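Local atomic coordinates of N-alpha-acetyltransferase 35, NatC auxiliary subunit (Saccharomyces cerevisiae, PDB entry 6YGA), a protein that serves as the auxiliary subunit of the NatC N-terminal acetyltransferase, the complex that acetylates the N-terminal methionine of the L-A virus Gag protein. Residues K164-G169 with L177-M182; G169-E174 with R335-R340; N385-E390 with D421-Q426; S467-V472 with Y721-T726; I561-S564 with D569-N572. All blocks are in the same frame, centred on the assembly; numbering follows the deposited sequence.

Interaction 1: K164-G169 with L177-M182; sequences KLLSAG and LNFNNM. With EDO (1,2-ethanediol), chain Z.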
# COMPACT_ATOMS: atom_id res chain seq x y z
N LYS B 164 5.30 5.58 18.34
CA LYS B 164 5.69 6.97 18.13
C LYS B 164 5.97 7.24 16.65
O LYS B 164 5.61 8.30 16.13
CB LYS B 164 6.92 7.31 18.97
CG LYS B 164 6.75 7.08 20.46
CD LYS B 164 7.90 7.70 21.24
CE LYS B 164 7.79 7.40 22.73
NZ LYS B 164 8.74 8.23 23.52
N LEU B 165 6.60 6.28 15.97
CA LEU B 165 6.88 6.44 14.55
C LEU B 165 5.60 6.57 13.74
O LEU B 165 5.50 7.42 12.85
CB LEU B 165 7.71 5.26 14.04
CG LEU B 165 9.14 5.11 14.56
CD1 LEU B 165 9.80 3.87 13.98
CD2 LEU B 165 9.94 6.35 14.23
N LEU B 166 4.60 5.74 14.05
CA LEU B 166 3.33 5.80 13.32
C LEU B 166 2.55 7.06 13.65
O LEU B 166 1.76 7.53 12.81
CB LEU B 166 2.49 4.57 13.63
CG LEU B 166 2.97 3.26 13.00
CD1 LEU B 166 2.07 2.11 13.39
CD2 LEU B 166 3.04 3.40 11.48
N SER B 167 2.75 7.64 14.84
CA SER B 167 2.00 8.84 15.20
C SER B 167 2.35 10.02 14.32
O SER B 167 1.56 10.96 14.21
CB SER B 167 2.26 9.19 16.67
OG SER B 167 3.62 9.53 16.89
N ALA B 168 3.52 10.00 13.67
CA ALA B 168 3.91 11.09 12.79
C ALA B 168 3.12 11.11 11.48
O ALA B 168 3.20 12.10 10.75
CB ALA B 168 5.40 11.02 12.49
N GLY B 169 2.38 10.05 11.17
CA GLY B 169 1.60 10.01 9.95
C GLY B 169 2.41 9.91 8.68
O GLY B 169 1.93 10.32 7.62
N LEU B 177 2.10 -1.05 7.95
CA LEU B 177 2.41 -1.49 9.30
C LEU B 177 1.13 -1.55 10.11
O LEU B 177 0.40 -0.56 10.19
CB LEU B 177 3.43 -0.56 9.95
CG LEU B 177 3.93 -0.90 11.35
CD1 LEU B 177 4.11 -2.39 11.52
CD2 LEU B 177 5.23 -0.17 11.60
N ASN B 178 0.88 -2.70 10.73
CA ASN B 178 -0.30 -2.91 11.57
C ASN B 178 0.05 -2.59 13.01
O ASN B 178 1.07 -3.05 13.54
CB ASN B 178 -0.78 -4.36 11.45
CG ASN B 178 -1.92 -4.68 12.42
OD1 ASN B 178 -1.68 -4.97 13.59
ND2 ASN B 178 -3.15 -4.66 11.92
N PHE B 179 -0.80 -1.79 13.66
CA PHE B 179 -0.64 -1.47 15.07
C PHE B 179 -1.99 -1.54 15.78
O PHE B 179 -2.52 -0.56 16.29
CB PHE B 179 0.02 -0.11 15.26
CG PHE B 179 0.76 0.01 16.56
CD1 PHE B 179 2.09 -0.36 16.64
CD2 PHE B 179 0.12 0.46 17.70
CE1 PHE B 179 2.77 -0.27 17.84
CE2 PHE B 179 0.80 0.56 18.90
CZ PHE B 179 2.13 0.19 18.97
N ASN B 180 -2.57 -2.73 15.81
CA ASN B 180 -3.73 -3.01 16.65
C ASN B 180 -3.19 -3.55 17.97
O ASN B 180 -2.97 -4.75 18.12
CB ASN B 180 -4.67 -4.00 15.98
CG ASN B 180 -5.86 -4.36 16.85
OD1 ASN B 180 -6.17 -3.67 17.82
ND2 ASN B 180 -6.54 -5.45 16.50
N ASN B 181 -2.96 -2.65 18.92
CA ASN B 181 -2.45 -3.02 20.24
C ASN B 181 -3.56 -3.36 21.23
O ASN B 181 -3.29 -3.47 22.43
CB ASN B 181 -1.57 -1.90 20.80
CG ASN B 181 -2.33 -0.61 21.06
OD1 ASN B 181 -3.38 -0.37 20.46
ND2 ASN B 181 -1.79 0.23 21.94
N MSE B 182 -4.80 -3.51 20.76
CA MSE B 182 -5.93 -3.96 21.59
C MSE B 182 -6.15 -3.11 22.84
O MSE B 182 -6.36 -3.65 23.93
CB MSE B 182 -5.73 -5.42 21.98
CG MSE B 182 -5.74 -6.35 20.78
SE MSE B 182 -5.24 -8.17 21.23
CE MSE B 182 -6.93 -9.04 20.81
C1 EDO Z . -0.96 9.62 5.83
O1 EDO Z . 0.20 8.83 5.53
C2 EDO Z . -1.83 8.88 6.85
O2 EDO Z . -1.09 8.72 8.06
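Leu-166, on the helical part of 164-169, and Leu-177, in the irregular segment 177-182, bring their backbones nearest, with CA atoms 8.4 Å apart, a spacing that leaves the contact to side chains. Leu-166 carries it. Its CG stands anti to the carbonyl carbon (chi1 -73°), which sends the two methyls across the gap. Leu-166 CD1 reaches Phe-179 CB at 3.6 Å and lies 4.1 Å from Leu-177 CG, while Leu-166 CD2 approaches Leu-177 CD2 at 4.2 Å. CD1 thus touches both the CB of Phe-179 and the branch carbon of Leu-177, which lie at about a right angle as seen from it. It meets the root of the aromatic ring rather than the far end, Leu-166 CD1 being 4.0 Å from Phe-179 CG.

The incoming segment is shaped by two successive Asx turns: Asn-178 OD1 accepts from Asn-180 N at 3.3 Å, and Asn-180 OD1 from the N of Met-182, a selenomethionine. In each the donor sits above the carbonyl plane. Asn-178 OD1 also accepts from Leu-110 N. In 164-169, Gly-169, with positive phi, is the first residue to leave helical geometry.

Helix 142-167 offers Val-162 to Leu-177 and Phe-179 as well. Trp-103 of helix 85-104 packs on both and hydrogen-bonds to Asn-178 O, while Ile-341 of helix 337-347 touches Leu-166.

Interaction 2: G169-E174 with R335-R340; sequences GIVFEE and RHVIAR. With EDO (1,2-ethanediol), chain Z.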
# COMPACT_ATOMS: atom_id res chain seq x y z
N GLY B 169 2.38 10.05 11.17
CA GLY B 169 1.60 10.01 9.95
C GLY B 169 2.41 9.91 8.68
O GLY B 169 1.93 10.32 7.62
N ILE B 170 3.63 9.38 8.75
CA ILE B 170 4.48 9.29 7.56
C ILE B 170 3.91 8.28 6.57
O ILE B 170 3.70 8.60 5.40
CB ILE B 170 5.93 8.95 7.96
CG1 ILE B 170 6.55 10.08 8.78
CG2 ILE B 170 6.75 8.64 6.72
CD1 ILE B 170 6.45 11.45 8.13
N VAL B 171 3.67 7.06 7.03
CA VAL B 171 3.12 6.01 6.17
C VAL B 171 1.67 5.73 6.56
O VAL B 171 1.12 6.37 7.46
CB VAL B 171 3.97 4.73 6.23
CG1 VAL B 171 5.40 5.02 5.77
CG2 VAL B 171 3.96 4.15 7.63
N PHE B 172 1.06 4.75 5.90
CA PHE B 172 -0.36 4.47 6.04
C PHE B 172 -0.58 3.30 6.99
O PHE B 172 0.04 2.24 6.84
CB PHE B 172 -0.99 4.18 4.68
CG PHE B 172 -0.95 5.36 3.74
CD1 PHE B 172 0.18 5.63 2.98
CD2 PHE B 172 -2.05 6.19 3.62
CE1 PHE B 172 0.21 6.72 2.12
CE2 PHE B 172 -2.03 7.28 2.76
CZ PHE B 172 -0.90 7.54 2.01
N GLU B 173 -1.46 3.50 7.97
CA GLU B 173 -1.72 2.48 8.97
C GLU B 173 -2.45 1.29 8.36
O GLU B 173 -3.24 1.44 7.42
CB GLU B 173 -2.55 3.06 10.12
CG GLU B 173 -3.92 3.59 9.68
CD GLU B 173 -4.67 4.27 10.80
OE1 GLU B 173 -4.14 5.24 11.38
OE2 GLU B 173 -5.81 3.84 11.10
N GLU B 174 -2.19 0.11 8.91
CA GLU B 174 -2.81 -1.14 8.47
C GLU B 174 -2.62 -1.38 6.97
O GLU B 174 -3.49 -1.94 6.30
CB GLU B 174 -4.30 -1.18 8.84
CG GLU B 174 -4.87 -2.59 8.96
CD GLU B 174 -6.34 -2.58 9.33
OE1 GLU B 174 -6.65 -2.38 10.52
OE2 GLU B 174 -7.18 -2.75 8.42
N ARG B 335 11.94 -0.58 0.61
CA ARG B 335 12.71 -0.62 1.84
C ARG B 335 11.84 -1.06 3.02
O ARG B 335 10.60 -1.00 2.97
CB ARG B 335 13.32 0.75 2.14
CG ARG B 335 14.40 1.19 1.17
CD ARG B 335 15.68 0.38 1.34
NE ARG B 335 16.74 0.86 0.46
CZ ARG B 335 17.98 0.37 0.45
NH1 ARG B 335 18.31 -0.62 1.28
NH2 ARG B 335 18.88 0.86 -0.38
N HIS B 336 12.50 -1.49 4.09
CA HIS B 336 11.81 -1.86 5.31
C HIS B 336 10.97 -0.69 5.81
O HIS B 336 11.34 0.48 5.66
CB HIS B 336 12.83 -2.29 6.37
CG HIS B 336 12.24 -3.01 7.54
ND1 HIS B 336 11.62 -2.35 8.58
CD2 HIS B 336 12.18 -4.33 7.84
CE1 HIS B 336 11.20 -3.23 9.47
NE2 HIS B 336 11.53 -4.44 9.04
N VAL B 337 9.81 -1.01 6.40
CA VAL B 337 8.85 0.03 6.77
C VAL B 337 9.44 0.95 7.83
O VAL B 337 9.18 2.16 7.82
CB VAL B 337 7.52 -0.60 7.21
CG1 VAL B 337 7.72 -1.52 8.41
CG2 VAL B 337 6.48 0.48 7.52
N ILE B 338 10.23 0.41 8.76
CA ILE B 338 10.86 1.25 9.78
C ILE B 338 11.77 2.28 9.12
O ILE B 338 11.74 3.47 9.45
CB ILE B 338 11.63 0.39 10.79
CG1 ILE B 338 10.68 -0.52 11.57
CG2 ILE B 338 12.42 1.27 11.75
CD1 ILE B 338 9.70 0.21 12.46
N ALA B 339 12.58 1.83 8.16
CA ALA B 339 13.45 2.77 7.44
C ALA B 339 12.63 3.76 6.62
O ALA B 339 13.04 4.92 6.46
CB ALA B 339 14.42 2.00 6.54
N ARG B 340 11.48 3.33 6.10
CA ARG B 340 10.67 4.23 5.29
C ARG B 340 9.98 5.28 6.16
O ARG B 340 9.78 6.42 5.71
CB ARG B 340 9.65 3.44 4.48
CG ARG B 340 10.29 2.60 3.39
CD ARG B 340 9.29 2.11 2.36
NE ARG B 340 8.39 1.09 2.88
CZ ARG B 340 7.11 1.29 3.17
NH1 ARG B 340 6.56 2.48 2.98
NH2 ARG B 340 6.37 0.29 3.64
C1 EDO Z . -0.96 9.62 5.83
O1 EDO Z . 0.20 8.83 5.53
C2 EDO Z . -1.83 8.88 6.85
O2 EDO Z . -1.09 8.72 8.06
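Val-171, in the loop that leaves helix 142-167, packs on the first turn of helix 337-347 by way of Val-337 and Arg-340. Its two methyls divide the work. Val-171 CG1 comes to 3.9 Å from Arg-340 NH1, the side chains running roughly perpendicular, and Val-171 CG2 faces Val-337 CG2 at a looser 4.5 Å. Next to it, Ile-170 sets CG2 3.9 Å from Arg-340 O and turns the rest of its chain away, its CG1 being anti to the carbonyl carbon (chi1 -65°).

The helix start is capped by His-336 at the N-cap position: His-336 ND1 accepts from Ile-338 N at 3.1 Å, with the donor tilted from the ring plane. Arg-340, one turn on, bends at chi3 (-71°) and folds its guanidinium back over this turn, where Arg-340 NE donates to Arg-335 O at 3.0 Å. That oxygen lies in the guanidinium plane, so the bond helps to fix the orientation of the group that Val-171 CG1 touches. Arg-340 NH2 adds a salt bridge to Asp-176, whose other carboxylate oxygen accepts from Phe-172 N; one aspartate therefore ties the loop to the helix.

On the far flank an ethanediol, probably from the crystallisation liquor, donates through O1 to Gly-169 O at 3.1 Å and through O2 to Val-171 O. Its O1 also stands over the centre of one face of the Phe-172 ring, which has a cation-pi contact with Arg-408. Gln-404 NE2 donates a hydrogen bond to Ile-170 O, and Ser-403 OG is hydrogen-bonded to Arg-340 O.

Interaction 3: N385-E390 with D421-Q426; sequences NELIQE and DSLQAQ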
# COMPACT_ATOMS: atom_id res chain seq x y z
N ASN B 385 7.89 34.89 1.46
CA ASN B 385 6.95 34.96 0.36
C ASN B 385 5.99 33.78 0.39
O ASN B 385 6.38 32.65 0.70
CB ASN B 385 7.70 35.01 -0.97
CG ASN B 385 6.77 35.12 -2.16
OD1 ASN B 385 6.20 34.12 -2.61
ND2 ASN B 385 6.61 36.32 -2.70
N GLU B 386 4.72 34.04 0.07
CA GLU B 386 3.70 33.01 0.15
C GLU B 386 3.87 31.95 -0.93
O GLU B 386 3.71 30.75 -0.67
CB GLU B 386 2.31 33.64 0.07
CG GLU B 386 1.90 34.41 1.31
CD GLU B 386 1.66 33.51 2.52
OE1 GLU B 386 1.03 32.45 2.35
OE2 GLU B 386 2.10 33.87 3.62
N LEU B 387 4.20 32.37 -2.16
CA LEU B 387 4.42 31.41 -3.23
C LEU B 387 5.61 30.51 -2.94
O LEU B 387 5.57 29.31 -3.21
CB LEU B 387 4.62 32.14 -4.56
CG LEU B 387 3.36 32.41 -5.39
CD1 LEU B 387 3.69 33.23 -6.63
CD2 LEU B 387 2.71 31.09 -5.77
N ILE B 388 6.68 31.08 -2.37
CA ILE B 388 7.84 30.27 -2.03
C ILE B 388 7.53 29.36 -0.85
O ILE B 388 7.99 28.21 -0.80
CB ILE B 388 9.05 31.19 -1.75
CG1 ILE B 388 9.46 31.92 -3.03
CG2 ILE B 388 10.22 30.39 -1.19
CD1 ILE B 388 10.54 32.97 -2.82
N GLN B 389 6.72 29.84 0.10
CA GLN B 389 6.32 29.01 1.23
C GLN B 389 5.52 27.80 0.77
O GLN B 389 5.75 26.68 1.22
CB GLN B 389 5.51 29.85 2.23
CG GLN B 389 5.50 29.30 3.64
CD GLN B 389 6.69 29.79 4.46
OE1 GLN B 389 7.04 30.97 4.42
NE2 GLN B 389 7.31 28.88 5.20
N GLU B 390 4.56 28.03 -0.13
CA GLU B 390 3.78 26.94 -0.69
C GLU B 390 4.65 26.01 -1.53
O GLU B 390 4.51 24.78 -1.45
CB GLU B 390 2.63 27.49 -1.54
CG GLU B 390 1.81 26.45 -2.29
CD GLU B 390 0.67 25.88 -1.45
OE1 GLU B 390 0.83 25.77 -0.22
OE2 GLU B 390 -0.38 25.55 -2.04
N ASP B 421 0.65 22.10 -11.19
CA ASP B 421 0.09 22.88 -12.28
C ASP B 421 -0.46 24.21 -11.78
O ASP B 421 -0.16 25.27 -12.33
CB ASP B 421 -1.00 22.08 -13.00
CG ASP B 421 -1.44 22.73 -14.30
OD1 ASP B 421 -0.64 22.76 -15.26
OD2 ASP B 421 -2.60 23.20 -14.38
N SER B 422 -1.27 24.16 -10.72
CA SER B 422 -1.82 25.38 -10.14
C SER B 422 -0.71 26.31 -9.65
O SER B 422 -0.79 27.53 -9.81
CB SER B 422 -2.77 25.03 -8.99
OG SER B 422 -3.34 26.19 -8.42
N LEU B 423 0.34 25.73 -9.06
CA LEU B 423 1.46 26.54 -8.59
C LEU B 423 2.18 27.20 -9.76
O LEU B 423 2.52 28.39 -9.71
CB LEU B 423 2.42 25.67 -7.79
CG LEU B 423 3.37 26.37 -6.83
CD1 LEU B 423 2.59 27.23 -5.85
CD2 LEU B 423 4.17 25.31 -6.09
N GLN B 424 2.41 26.45 -10.84
CA GLN B 424 3.06 27.00 -12.02
C GLN B 424 2.24 28.13 -12.64
O GLN B 424 2.79 29.16 -13.05
CB GLN B 424 3.32 25.90 -13.05
CG GLN B 424 4.03 26.37 -14.31
CD GLN B 424 4.04 25.33 -15.41
OE1 GLN B 424 3.94 24.13 -15.15
NE2 GLN B 424 4.15 25.78 -16.65
N ALA B 425 0.92 27.96 -12.70
CA ALA B 425 0.06 29.01 -13.25
C ALA B 425 0.04 30.24 -12.35
O ALA B 425 -0.17 31.36 -12.85
CB ALA B 425 -1.35 28.48 -13.46
N GLN B 426 0.24 30.07 -11.04
CA GLN B 426 0.25 31.23 -10.16
C GLN B 426 1.55 32.00 -10.28
O GLN B 426 1.55 33.24 -10.27
CB GLN B 426 0.00 30.79 -8.71
CG GLN B 426 -0.21 31.94 -7.73
CD GLN B 426 -1.50 32.71 -8.00
OE1 GLN B 426 -2.47 32.16 -8.51
NE2 GLN B 426 -1.50 33.99 -7.64
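Apolar contact between Leu-387 and Leu-423 marks the centre of the interface: their CA atoms are 7.8 Å apart, and Leu-387 CD2 meets Leu-423 CD1 at 3.9 Å, the two leucines lying alongside and pointing opposite ways. The helices themselves run antiparallel (159° between their directions), with short-segment axes 11.2 Å apart.

Aliphatic portions of polar residues extend the contact. Gln-426 CG lies 3.6 Å from Leu-387 CD2, its chain bent at chi2 and roughly perpendicular to the leucine. Glu-390 puts its CG 3.7 Å from Leu-423 CD1; that carbon is anti to the backbone N (chi1 175°), which lays the chain toward the facing helix.

Polar bonds serve the start of the first helix. Asn-385 is its N-cap, and Asn-385 OD1 accepts from Ile-388 N at 3.1 Å, on a lone pair in the carbonyl plane, and weakly from Leu-387 N.

These helices, 386-402 and 406-429, follow one another as an antiparallel hairpin within the TPR-repeat region. The atoms touching across it are all carbons, so the seam rests on dispersion and the partial burial of apolar surface, with Leu-423 the buried member and Glu-390 and Gln-426 forming its exposed borders.

Interaction 4: S467-V472 with Y721-T726; sequences SMFWYV and YFPIQT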
# COMPACT_ATOMS: atom_id res chain seq x y z
N SER B 467 -0.85 3.73 -26.14
CA SER B 467 -1.34 5.03 -25.68
C SER B 467 -0.40 5.63 -24.64
O SER B 467 -0.03 6.81 -24.73
CB SER B 467 -2.75 4.89 -25.12
OG SER B 467 -3.69 4.66 -26.16
N MSE B 468 -0.00 4.84 -23.65
CA MSE B 468 0.84 5.33 -22.56
C MSE B 468 2.28 5.59 -23.01
O MSE B 468 2.85 6.64 -22.70
CB MSE B 468 0.84 4.34 -21.40
CG MSE B 468 -0.53 4.15 -20.76
SE MSE B 468 -1.38 5.84 -20.28
CE MSE B 468 0.02 6.59 -19.15
N PHE B 469 2.86 4.65 -23.75
CA PHE B 469 4.24 4.82 -24.20
C PHE B 469 4.36 6.00 -25.16
O PHE B 469 5.35 6.75 -25.10
CB PHE B 469 4.76 3.54 -24.83
CG PHE B 469 5.29 2.55 -23.84
CD1 PHE B 469 6.14 2.96 -22.83
CD2 PHE B 469 4.92 1.22 -23.91
CE1 PHE B 469 6.63 2.04 -21.91
CE2 PHE B 469 5.41 0.30 -22.99
CZ PHE B 469 6.26 0.72 -21.99
N TRP B 470 3.38 6.20 -26.03
CA TRP B 470 3.46 7.35 -26.93
C TRP B 470 3.20 8.65 -26.19
O TRP B 470 3.79 9.68 -26.51
CB TRP B 470 2.49 7.20 -28.10
CG TRP B 470 2.58 8.37 -29.02
CD1 TRP B 470 3.50 8.57 -30.01
CD2 TRP B 470 1.73 9.53 -29.03
NE1 TRP B 470 3.28 9.77 -30.63
CE2 TRP B 470 2.19 10.38 -30.05
CE3 TRP B 470 0.62 9.92 -28.28
CZ2 TRP B 470 1.58 11.60 -30.34
CZ3 TRP B 470 0.02 11.12 -28.56
CH2 TRP B 470 0.50 11.95 -29.59
N TYR B 471 2.31 8.62 -25.19
CA TYR B 471 2.07 9.82 -24.40
C TYR B 471 3.32 10.21 -23.62
O TYR B 471 3.63 11.40 -23.50
CB TYR B 471 0.88 9.60 -23.46
CG TYR B 471 0.59 10.79 -22.57
CD1 TYR B 471 0.20 12.01 -23.12
CD2 TYR B 471 0.70 10.69 -21.19
CE1 TYR B 471 -0.07 13.09 -22.31
CE2 TYR B 471 0.43 11.77 -20.38
CZ TYR B 471 0.05 12.97 -20.94
OH TYR B 471 -0.22 14.05 -20.13
N VAL B 472 4.06 9.22 -23.11
CA VAL B 472 5.28 9.54 -22.37
C VAL B 472 6.37 10.00 -23.32
O VAL B 472 7.15 10.90 -22.99
CB VAL B 472 5.72 8.32 -21.53
CG1 VAL B 472 7.05 8.61 -20.83
CG2 VAL B 472 4.66 8.00 -20.50
N TYR B 721 9.71 -0.37 -15.82
CA TYR B 721 8.95 0.73 -16.40
C TYR B 721 8.72 0.51 -17.89
O TYR B 721 7.82 1.13 -18.47
CB TYR B 721 9.65 2.07 -16.18
CG TYR B 721 9.49 2.67 -14.80
CD1 TYR B 721 9.05 1.91 -13.72
CD2 TYR B 721 9.78 4.01 -14.57
CE1 TYR B 721 8.91 2.46 -12.46
CE2 TYR B 721 9.64 4.57 -13.32
CZ TYR B 721 9.20 3.80 -12.27
OH TYR B 721 9.07 4.36 -11.02
N PHE B 722 9.51 -0.36 -18.52
CA PHE B 722 9.41 -0.66 -19.94
C PHE B 722 9.32 -2.17 -20.10
O PHE B 722 10.33 -2.83 -20.39
CB PHE B 722 10.60 -0.09 -20.72
CG PHE B 722 10.86 1.37 -20.45
CD1 PHE B 722 11.73 1.76 -19.44
CD2 PHE B 722 10.25 2.35 -21.21
CE1 PHE B 722 11.98 3.10 -19.19
CE2 PHE B 722 10.49 3.70 -20.97
CZ PHE B 722 11.36 4.07 -19.95
N PRO B 723 8.14 -2.75 -19.91
CA PRO B 723 8.01 -4.20 -20.05
C PRO B 723 8.19 -4.64 -21.50
O PRO B 723 8.12 -3.84 -22.44
CB PRO B 723 6.58 -4.48 -19.57
CG PRO B 723 5.86 -3.21 -19.79
CD PRO B 723 6.86 -2.11 -19.55
N ILE B 724 8.44 -5.93 -21.67
CA ILE B 724 8.66 -6.52 -22.98
C ILE B 724 7.32 -7.01 -23.52
O ILE B 724 6.66 -7.85 -22.90
CB ILE B 724 9.68 -7.66 -22.91
CG1 ILE B 724 10.94 -7.22 -22.17
CG2 ILE B 724 10.03 -8.15 -24.31
CD1 ILE B 724 11.71 -6.12 -22.85
N GLN B 725 6.92 -6.50 -24.68
CA GLN B 725 5.68 -6.91 -25.33
C GLN B 725 5.92 -8.26 -26.00
O GLN B 725 6.51 -8.33 -27.08
CB GLN B 725 5.21 -5.86 -26.33
CG GLN B 725 4.97 -4.49 -25.70
CD GLN B 725 4.55 -3.43 -26.71
OE1 GLN B 725 3.53 -3.57 -27.38
NE2 GLN B 725 5.34 -2.37 -26.81
N THR B 726 5.45 -9.33 -25.36
CA THR B 726 5.82 -10.69 -25.70
C THR B 726 4.65 -11.44 -26.33
O THR B 726 3.51 -11.36 -25.84
CB THR B 726 6.30 -11.44 -24.45
OG1 THR B 726 7.27 -10.65 -23.77
CG2 THR B 726 6.91 -12.79 -24.82
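The Phe-469 ring points its outer carbons at the loop residues Tyr-721, Phe-722 and Pro-723. Pro-723 CD sits in the plane of this ring, at the edge, 3.8 Å from Phe-469 CZ. Tyr-721 O is also near the plane, 3.8 Å from Phe-469 CE1, so the ring turns C-H groups rather than a face to both. Phe-722 comes in differently: its CD2 is 3.7 Å from Phe-469 CE1, each of these atoms standing obliquely to the other ring. The two ring planes are nearly parallel, about 10° apart, and the rings meet through this one pair of carbons. Phe-469 gets there because its CG is anti to the carbonyl carbon (chi1 -84°), carrying the ring off helix 465-506 toward segment 721-726.

The second segment leads straight into strand 724-729, half of an antiparallel two-stranded sheet with 708-713, to which Ile-724 bonds through Val-713. Phe-722 and Pro-723, just before the strand, are the residues whose side chains pack on that of Phe-469 from helix 465-506, and the backbones keep their distance, with Phe-469 CA and Phe-722 CA 8.7 Å apart.

Every residue touching here is buried. Phe-469 stacks its ring with Phe-455, while Phe-722 packs on Leu-551 of helix 511-564 and Thr-681 of helix 668-701. Tyr-721 contributes only backbone to the Phe-469 ring; its side chain leads away, and its hydroxyl is hydrogen-bonded to Glu-449.

Interaction 5: I561-S564 with D569-N572; sequences ILKS and DNKN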
# COMPACT_ATOMS: atom_id res chain seq x y z
N ILE B 561 4.32 -2.74 -35.01
CA ILE B 561 4.64 -3.96 -35.74
C ILE B 561 3.64 -5.06 -35.39
O ILE B 561 3.13 -5.76 -36.27
CB ILE B 561 6.09 -4.39 -35.45
CG1 ILE B 561 7.07 -3.42 -36.11
CG2 ILE B 561 6.34 -5.82 -35.92
CD1 ILE B 561 8.51 -3.61 -35.68
N LEU B 562 3.32 -5.20 -34.10
CA LEU B 562 2.35 -6.21 -33.69
C LEU B 562 0.98 -5.95 -34.31
O LEU B 562 0.32 -6.88 -34.79
CB LEU B 562 2.25 -6.27 -32.17
CG LEU B 562 3.50 -6.79 -31.45
CD1 LEU B 562 3.41 -6.57 -29.95
CD2 LEU B 562 3.71 -8.26 -31.77
N LYS B 563 0.54 -4.69 -34.32
CA LYS B 563 -0.75 -4.38 -34.93
C LYS B 563 -0.71 -4.55 -36.44
O LYS B 563 -1.71 -4.95 -37.04
CB LYS B 563 -1.20 -2.97 -34.56
CG LYS B 563 -2.51 -2.60 -35.23
CD LYS B 563 -3.11 -1.30 -34.74
CE LYS B 563 -4.45 -1.05 -35.43
NZ LYS B 563 -5.00 0.30 -35.14
N SER B 564 0.43 -4.27 -37.07
CA SER B 564 0.53 -4.47 -38.52
C SER B 564 0.29 -5.92 -38.90
O SER B 564 -0.24 -6.19 -39.99
CB SER B 564 1.90 -4.01 -39.03
OG SER B 564 2.11 -2.63 -38.78
N ASP B 569 -4.57 -4.55 -30.99
CA ASP B 569 -5.24 -3.31 -31.35
C ASP B 569 -5.14 -2.35 -30.18
O ASP B 569 -4.88 -2.75 -29.04
CB ASP B 569 -6.70 -3.56 -31.73
CG ASP B 569 -7.32 -2.42 -32.52
OD1 ASP B 569 -6.57 -1.51 -32.94
OD2 ASP B 569 -8.55 -2.43 -32.72
N ASN B 570 -5.33 -1.06 -30.45
CA ASN B 570 -5.27 -0.04 -29.41
C ASN B 570 -6.58 0.11 -28.64
O ASN B 570 -6.78 1.13 -27.97
CB ASN B 570 -4.85 1.31 -30.00
CG ASN B 570 -5.89 1.90 -30.93
OD1 ASN B 570 -6.57 1.18 -31.66
ND2 ASN B 570 -6.01 3.22 -30.91
N LYS B 571 -7.47 -0.89 -28.71
CA LYS B 571 -8.69 -0.92 -27.93
C LYS B 571 -8.93 -2.35 -27.47
O LYS B 571 -8.18 -3.27 -27.83
CB LYS B 571 -9.89 -0.39 -28.73
CG LYS B 571 -10.13 -1.12 -30.05
CD LYS B 571 -11.42 -0.68 -30.71
CE LYS B 571 -11.51 -1.20 -32.14
NZ LYS B 571 -10.42 -0.67 -33.01
N ASN B 572 -9.97 -2.55 -26.67
CA ASN B 572 -10.31 -3.88 -26.19
C ASN B 572 -10.69 -4.77 -27.37
O ASN B 572 -11.49 -4.38 -28.23
CB ASN B 572 -11.45 -3.81 -25.18
CG ASN B 572 -11.81 -5.18 -24.59
OD1 ASN B 572 -11.01 -6.11 -24.61
ND2 ASN B 572 -13.02 -5.29 -24.06
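The carboxylate of Asp-569 is the flat group that Lys-563 reaches, and it takes a different lysine at each oxygen. Lys-563 NZ lies 3.3 Å from Asp-569 OD1, a weak hydrogen bond within a salt bridge. Lys-571 NZ meets Asp-569 OD2 at 2.6 Å from the syn side, 21° out of the carboxylate plane. The two ammonium groups depart from that plane in opposite directions. On the side of Lys-563 its methylene CE also comes within 3.3 Å of Asp-569 OD1. The other side holds the backbone N of Asn-570, which donates weakly to Asp-569 OD1 at 2.8 Å. Asp-569 OD1 is therefore held by two weak bonds, and OD2 by one short salt bridge.

Extension explains the reach of Lys-563: CG is anti to the backbone N (chi1 177°), and the chain stays stretched to its end. Asn-570 OD1 lies 3.0 Å from Asp-569 OD1, two acceptors that do not bond; the positive charge of Lys-563 NZ, 3.9 Å from Asn-570 OD1, probably eases their closeness. Lys-563 NZ and Lys-571 NZ, 5.9 Å apart, share one carboxylate, a salt-bridge network at the surface that would probably stabilise its anionic form.

The weak Lys-563 bridge links the loop to the end of helix 511-564. In helix 603-613, Leu-610 touches Lys-563 and Asn-570, and Gln-607 accepts from Asn-570 ND2. Helix 619-653 covers Ile-561, while Leu-562 packs on strand 724-729, and further along the loop Asn-572 makes a weak hydrogen bond to Gly-132 of the N-alpha-acetyltransferase 30 chain.

How the interactions relate
From the N terminus, interaction 1 closes a short loop after helix 142-167, but interaction 2 opens at the shared Gly-169 before that loop is shut, so the two cross. They also touch, as in Leu-166 CD2 to Val-171 CG2 at 4.0 Å, and interaction 2 spans 160 residues to join the Mak10 region with the TPR-repeat region. Interaction 3 follows in series, closing a helical hairpin about 17 Å from either at nearest atoms. Interaction 4 then brings helix 465-506 to the C-terminal strand 724-729. Nested inside its long loop, interaction 5 closes the short loop after helix 511-564; the two meet where Gln-725 OE1 packs on Leu-562 CD1 at 4.0 Å.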